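Local coordinates for peptide amidase (Stenotrophomonas maltophilia, PDB 1M22), which probably hydrolyses the C-terminal amide of peptides, as a serine-dependent hydrolase of the amidase signature family, at residues 229-234 against 479-484; 409-414 against 470-475. All blocks are in the same frame, centred on the assembly; numbering follows the deposited sequence.

Both contacts engage helix 470-484, which follows strand 457-464, the last in sequence of the eleven-stranded mixed sheet of the amidase fold. Interaction 2 joins the first turns of this helix to Asp411, just before strand 412-416, and to the first residue of that strand, while interaction 1 joins its last turns to the N-terminus of helix 231-241. Their centres lie about 14 Å apart, and in sequence interaction 2 is nested inside the loop closed by interaction 1. The two meet where CG1 of Val231 packs against CG2 of Ile474 at 4.1 Å. Neither contact involves the catalytic residues Lys86, Ser165 and Ser189; interaction 1 links two helices over the sheet, interaction 2 a helix and the sheet itself.

Interaction 1. Residues 229-234 against 479-484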
loop_
_atom_site.group_PDB
_atom_site.type_symbol
_atom_site.label_atom_id
_atom_site.label_comp_id
_atom_site.label_asym_id
_atom_site.label_seq_id
_atom_site.Cartn_x
_atom_site.Cartn_y
_atom_site.Cartn_z
ATOM N N ARG A 229 10.592 -1.145 -4.405
ATOM C CA ARG A 229 11.740 -0.284 -4.175
ATOM C C ARG A 229 11.908 0.745 -5.284
ATOM O O ARG A 229 12.594 1.752 -5.100
ATOM C CB ARG A 229 13.008 -1.128 -4.042
ATOM C CG ARG A 229 13.048 -1.970 -2.773
ATOM C CD ARG A 229 14.241 -2.914 -2.780
ATOM N NE ARG A 229 14.159 -3.871 -3.880
ATOM C CZ ARG A 229 13.428 -4.982 -3.858
ATOM N NH1 ARG A 229 12.714 -5.298 -2.784
ATOM N NH2 ARG A 229 13.397 -5.770 -4.924
ATOM N N SER A 230 11.268 0.502 -6.426
ATOM C CA SER A 230 11.372 1.412 -7.564
ATOM C C SER A 230 10.030 1.626 -8.246
ATOM O O SER A 230 9.121 0.802 -8.137
ATOM C CB SER A 230 12.355 0.854 -8.594
ATOM O OG SER A 230 11.806 -0.290 -9.233
ATOM N N VAL A 231 9.919 2.740 -8.960
ATOM C CA VAL A 231 8.702 3.060 -9.688
ATOM C C VAL A 231 8.462 2.035 -10.796
ATOM O O VAL A 231 7.322 1.652 -11.046
ATOM C CB VAL A 231 8.778 4.486 -10.285
ATOM C CG1 VAL A 231 7.547 4.763 -11.147
ATOM C CG2 VAL A 231 8.879 5.515 -9.161
ATOM N N ALA A 232 9.529 1.582 -11.450
ATOM C CA ALA A 232 9.387 0.593 -12.515
ATOM C C ALA A 232 8.763 -0.697 -11.980
ATOM O O ALA A 232 7.910 -1.300 -12.629
ATOM C CB ALA A 232 10.748 0.300 -13.137
ATOM N N ASP A 233 9.195 -1.126 -10.796
ATOM C CA ASP A 233 8.650 -2.338 -10.190
ATOM C C ASP A 233 7.173 -2.138 -9.848
ATOM O O ASP A 233 6.348 -3.028 -10.060
ATOM C CB ASP A 233 9.426 -2.700 -8.918
ATOM C CG ASP A 233 10.789 -3.302 -9.208
ATOM O OD1 ASP A 233 11.186 -3.363 -10.394
ATOM O OD2 ASP A 233 11.466 -3.718 -8.240
ATOM N N ALA A 234 6.837 -0.968 -9.310
ATOM C CA ALA A 234 5.450 -0.686 -8.962
ATOM C C ALA A 234 4.573 -0.701 -10.212
ATOM O O ALA A 234 3.443 -1.197 -10.182
ATOM C CB ALA A 234 5.345 0.666 -8.271
ATOM N N ALA A 479 10.435 9.965 -13.723
ATOM C CA ALA A 479 11.386 10.990 -14.149
ATOM C C ALA A 479 12.096 11.599 -12.943
ATOM O O ALA A 479 13.296 11.870 -12.986
ATOM C CB ALA A 479 10.665 12.073 -14.941
ATOM N N TYR A 480 11.352 11.823 -11.865
ATOM C CA TYR A 480 11.940 12.380 -10.652
ATOM C C TYR A 480 12.913 11.378 -10.031
ATOM O O TYR A 480 14.039 11.721 -9.666
ATOM C CB TYR A 480 10.851 12.714 -9.626
ATOM C CG TYR A 480 11.416 12.982 -8.249
ATOM C CD1 TYR A 480 12.082 14.173 -7.963
ATOM C CD2 TYR A 480 11.367 12.001 -7.260
ATOM C CE1 TYR A 480 12.696 14.375 -6.727
ATOM C CE2 TYR A 480 11.978 12.193 -6.025
ATOM C CZ TYR A 480 12.640 13.377 -5.766
ATOM O OH TYR A 480 13.273 13.542 -4.555
ATOM N N GLU A 481 12.465 10.135 -9.917
ATOM C CA GLU A 481 13.267 9.074 -9.332
ATOM C C GLU A 481 14.579 8.842 -10.071
ATOM O O GLU A 481 15.632 8.667 -9.453
ATOM C CB GLU A 481 12.459 7.779 -9.325
ATOM C CG GLU A 481 13.203 6.583 -8.774
ATOM C CD GLU A 481 12.578 5.277 -9.218
ATOM O OE1 GLU A 481 12.469 5.063 -10.444
ATOM O OE2 GLU A 481 12.194 4.470 -8.348
ATOM N N GLN A 482 14.520 8.839 -11.397
ATOM C CA GLN A 482 15.713 8.580 -12.185
ATOM C C GLN A 482 16.817 9.618 -12.081
ATOM O O GLN A 482 17.981 9.301 -12.321
ATOM C CB GLN A 482 15.326 8.344 -13.644
ATOM C CG GLN A 482 14.562 7.044 -13.846
ATOM C CD GLN A 482 15.301 5.842 -13.279
ATOM O OE1 GLN A 482 14.888 5.253 -12.277
ATOM N NE2 GLN A 482 16.406 5.479 -13.916
ATOM N N ARG A 483 16.481 10.853 -11.728
ATOM C CA ARG A 483 17.535 11.848 -11.594
ATOM C C ARG A 483 17.959 12.053 -10.143
ATOM O O ARG A 483 18.909 12.781 -9.869
ATOM C CB ARG A 483 17.132 13.183 -12.237
ATOM C CG ARG A 483 15.906 13.875 -11.685
ATOM C CD ARG A 483 15.744 15.220 -12.398
ATOM N NE ARG A 483 16.852 16.120 -12.081
ATOM C CZ ARG A 483 17.499 16.884 -12.960
ATOM N NH1 ARG A 483 17.166 16.874 -14.245
ATOM N NH2 ARG A 483 18.488 17.665 -12.546
ATOM N N THR A 484 17.278 11.386 -9.217
ATOM C CA THR A 484 17.612 11.514 -7.801
ATOM C C THR A 484 18.103 10.212 -7.173
ATOM O O THR A 484 19.082 10.220 -6.430
ATOM C CB THR A 484 16.413 12.042 -6.991
ATOM O OG1 THR A 484 15.264 11.219 -7.234
ATOM C CG2 THR A 484 16.104 13.479 -7.382
HETATM O O HOH W 1 12.744 4.569 -5.682
HETATM O O HOH W 2 12.118 2.745 -11.468
#
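The backbones come closest at Val231 and Glu481, whose CA atoms stand 7.6 Å apart, where the N-terminus of helix 231-241 faces the last turns of helix 470-484. The motif is a side-chain carboxylate bound at a helix N-terminus within the helical layer over the amidase sheet. Glu481 supplies that carboxylate: with CG anti to the backbone N (chi1 178°) and an extended chain beyond it, the side chain spans the gap between the helices. Its OE2 accepts from Val231 N at 2.9 Å, with an N-H...O angle of 158°; the donor comes from the syn side of the carboxylate, tilted 26° out of its plane. Two waters extend the grip. One donates to both OE2 of Glu481 and O of Arg229, and the other donates to OE1 of Glu481 while accepting from Ala232 N. The carboxylate thus serves two successive amides of the first helical turn, one directly and one through water, and the helix dipole would probably favour its negative charge. Val231 runs antiparallel beside the Glu481 side chain, and its CG2 comes within 3.7 Å of CD of Glu481. Both side chains also touch Val449 of strand 446-454, which places the contact against the central sheet.

Ser230 is the N-cap of helix 231-241 and presents its CA and CB to the same carboxylate oxygen, with CA 3.3 Å from OE2 of Glu481. Its OG is hydrogen-bonded to OD1 of Asp12, whose neighbour Val13 donates its backbone N to OD1 of Asp233. Lying between the backbone N and the carbonyl carbon, OG of Ser230 also reaches Asp233 N and accepts the capping bond from it at 3.2 Å.

Interaction 2. Residues 409-414 against 470-475; sequences QLDALV and EPKLIE
A salt bridge beside a small apolar contact joins the residue just before strand 412-416, and the first of the strand, to the first turns of helix 470-484, in the part of the amidase fold where this helix covers the mixed sheet. The backbones are nearest at Ala412 and Leu473, with CA atoms 7.3 Å apart, and Asp411 faces Lys472 one residue earlier on each segment. The two charged side chains run roughly perpendicular. Lys472 leaves its helix with anti chi1 and chi2 (-178° and -171°), which carry CD out to 3.5 Å from CB of Asp411; the bend at chi3 (-63°) then turns CE and NZ to the carboxylate. There NZ of Lys472 donates to OD2 of Asp411 at 2.9 Å, and OD2 accepts on its anti lone pair, the one directed away from OD1. The other oxygen, OD1, accepts from the backbone N of Arg275, at the start of neighbouring strand 275-279; the carboxylate therefore ties that strand and the helix together, and the two donors on separate oxygens probably limit its rotation. Arg265 holds Glu475 on the same helix through another salt bridge. Deeper in the interface both partners are buried: Ala412 directs its methyl toward the helix, and Leu473 meets it with one branch, CD2 lying 3.9 Å from CB of Ala412.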
loop_
_atom_site.group_PDB
_atom_site.type_symbol
_atom_site.label_atom_id
_atom_site.label_comp_id
_atom_site.label_asym_id
_atom_site.label_seq_id
_atom_site.Cartn_x
_atom_site.Cartn_y
_atom_site.Cartn_z
ATOM N N GLN A 409 -3.862 25.032 -13.757
ATOM C CA GLN A 409 -3.728 24.061 -14.842
ATOM C C GLN A 409 -2.549 23.135 -14.570
ATOM O O GLN A 409 -1.590 23.064 -15.343
ATOM C CB GLN A 409 -3.551 24.755 -16.198
ATOM C CG GLN A 409 -3.858 23.808 -17.356
ATOM C CD GLN A 409 -3.793 24.468 -18.715
ATOM O OE1 GLN A 409 -4.393 25.516 -18.941
ATOM N NE2 GLN A 409 -3.073 23.842 -19.638
ATOM N N LEU A 410 -2.653 22.414 -13.459
ATOM C CA LEU A 410 -1.616 21.493 -13.016
ATOM C C LEU A 410 -1.886 20.043 -13.397
ATOM O O LEU A 410 -3.031 19.632 -13.601
ATOM C CB LEU A 410 -1.474 21.584 -11.496
ATOM C CG LEU A 410 -1.271 22.992 -10.932
ATOM C CD1 LEU A 410 -1.366 22.948 -9.419
ATOM C CD2 LEU A 410 0.077 23.542 -11.379
ATOM N N ASP A 411 -0.807 19.271 -13.473
ATOM C CA ASP A 411 -0.873 17.852 -13.794
ATOM C C ASP A 411 -0.868 17.017 -12.525
ATOM O O ASP A 411 -1.364 15.894 -12.509
ATOM C CB ASP A 411 0.321 17.446 -14.652
ATOM C CG ASP A 411 0.293 18.090 -16.009
ATOM O OD1 ASP A 411 1.076 19.034 -16.249
ATOM O OD2 ASP A 411 -0.532 17.650 -16.831
ATOM N N ALA A 412 -0.295 17.572 -11.465
ATOM C CA ALA A 412 -0.220 16.871 -10.195
ATOM C C ALA A 412 0.094 17.822 -9.059
ATOM O O ALA A 412 0.522 18.963 -9.269
ATOM C CB ALA A 412 0.848 15.781 -10.260
ATOM N N LEU A 413 -0.141 17.334 -7.847
ATOM C CA LEU A 413 0.150 18.074 -6.633
ATOM C C LEU A 413 1.217 17.247 -5.931
ATOM O O LEU A 413 1.166 16.016 -5.958
ATOM C CB LEU A 413 -1.094 18.165 -5.746
ATOM C CG LEU A 413 -2.321 18.803 -6.399
ATOM C CD1 LEU A 413 -3.513 18.731 -5.458
ATOM C CD2 LEU A 413 -2.009 20.247 -6.756
ATOM N N VAL A 414 2.194 17.910 -5.329
ATOM C CA VAL A 414 3.241 17.197 -4.610
ATOM C C VAL A 414 3.465 17.801 -3.234
ATOM O O VAL A 414 3.130 18.962 -2.983
ATOM C CB VAL A 414 4.586 17.194 -5.376
ATOM C CG1 VAL A 414 4.401 16.559 -6.742
ATOM C CG2 VAL A 414 5.129 18.607 -5.493
ATOM N N GLU A 470 -3.084 7.649 -13.304
ATOM C CA GLU A 470 -1.916 6.818 -13.006
ATOM C C GLU A 470 -0.825 6.877 -14.075
ATOM O O GLU A 470 0.354 6.955 -13.746
ATOM C CB GLU A 470 -2.313 5.353 -12.794
ATOM C CG GLU A 470 -3.122 5.080 -11.535
ATOM C CD GLU A 470 -4.600 5.349 -11.711
ATOM O OE1 GLU A 470 -5.044 5.641 -12.846
ATOM O OE2 GLU A 470 -5.321 5.251 -10.705
ATOM N N PRO A 471 -1.195 6.827 -15.367
ATOM C CA PRO A 471 -0.144 6.883 -16.392
ATOM C C PRO A 471 0.737 8.124 -16.249
ATOM O O PRO A 471 1.966 8.037 -16.297
ATOM C CB PRO A 471 -0.936 6.887 -17.698
ATOM C CG PRO A 471 -2.164 6.086 -17.347
ATOM C CD PRO A 471 -2.522 6.625 -15.980
ATOM N N LYS A 472 0.104 9.277 -16.061
ATOM C CA LYS A 472 0.828 10.536 -15.918
ATOM C C LYS A 472 1.615 10.594 -14.612
ATOM O O LYS A 472 2.753 11.067 -14.582
ATOM C CB LYS A 472 -0.148 11.715 -15.981
ATOM C CG LYS A 472 0.523 13.078 -15.897
ATOM C CD LYS A 472 -0.491 14.203 -15.733
ATOM C CE LYS A 472 -1.416 14.322 -16.931
ATOM N NZ LYS A 472 -2.389 15.438 -16.756
ATOM N N LEU A 473 1.014 10.120 -13.525
ATOM C CA LEU A 473 1.707 10.139 -12.243
ATOM C C LEU A 473 2.954 9.271 -12.289
ATOM O O LEU A 473 3.986 9.627 -11.726
ATOM C CB LEU A 473 0.791 9.660 -11.115
ATOM C CG LEU A 473 -0.349 10.599 -10.717
ATOM C CD1 LEU A 473 -1.071 10.026 -9.504
ATOM C CD2 LEU A 473 0.202 11.984 -10.395
ATOM N N ILE A 474 2.860 8.132 -12.965
ATOM C CA ILE A 474 4.004 7.240 -13.076
ATOM C C ILE A 474 5.119 7.887 -13.897
ATOM O O ILE A 474 6.292 7.803 -13.525
ATOM C CB ILE A 474 3.586 5.888 -13.690
ATOM C CG1 ILE A 474 2.782 5.099 -12.654
ATOM C CG2 ILE A 474 4.818 5.096 -14.129
ATOM C CD1 ILE A 474 2.142 3.830 -13.184
ATOM N N GLU A 475 4.760 8.540 -15.001
ATOM C CA GLU A 475 5.754 9.213 -15.840
ATOM C C GLU A 475 6.519 10.245 -15.020
ATOM O O GLU A 475 7.746 10.327 -15.085
ATOM C CB GLU A 475 5.102 9.971 -17.001
ATOM C CG GLU A 475 4.238 9.177 -17.945
ATOM C CD GLU A 475 3.735 10.039 -19.093
ATOM O OE1 GLU A 475 3.291 11.182 -18.832
ATOM O OE2 GLU A 475 3.780 9.577 -20.252
#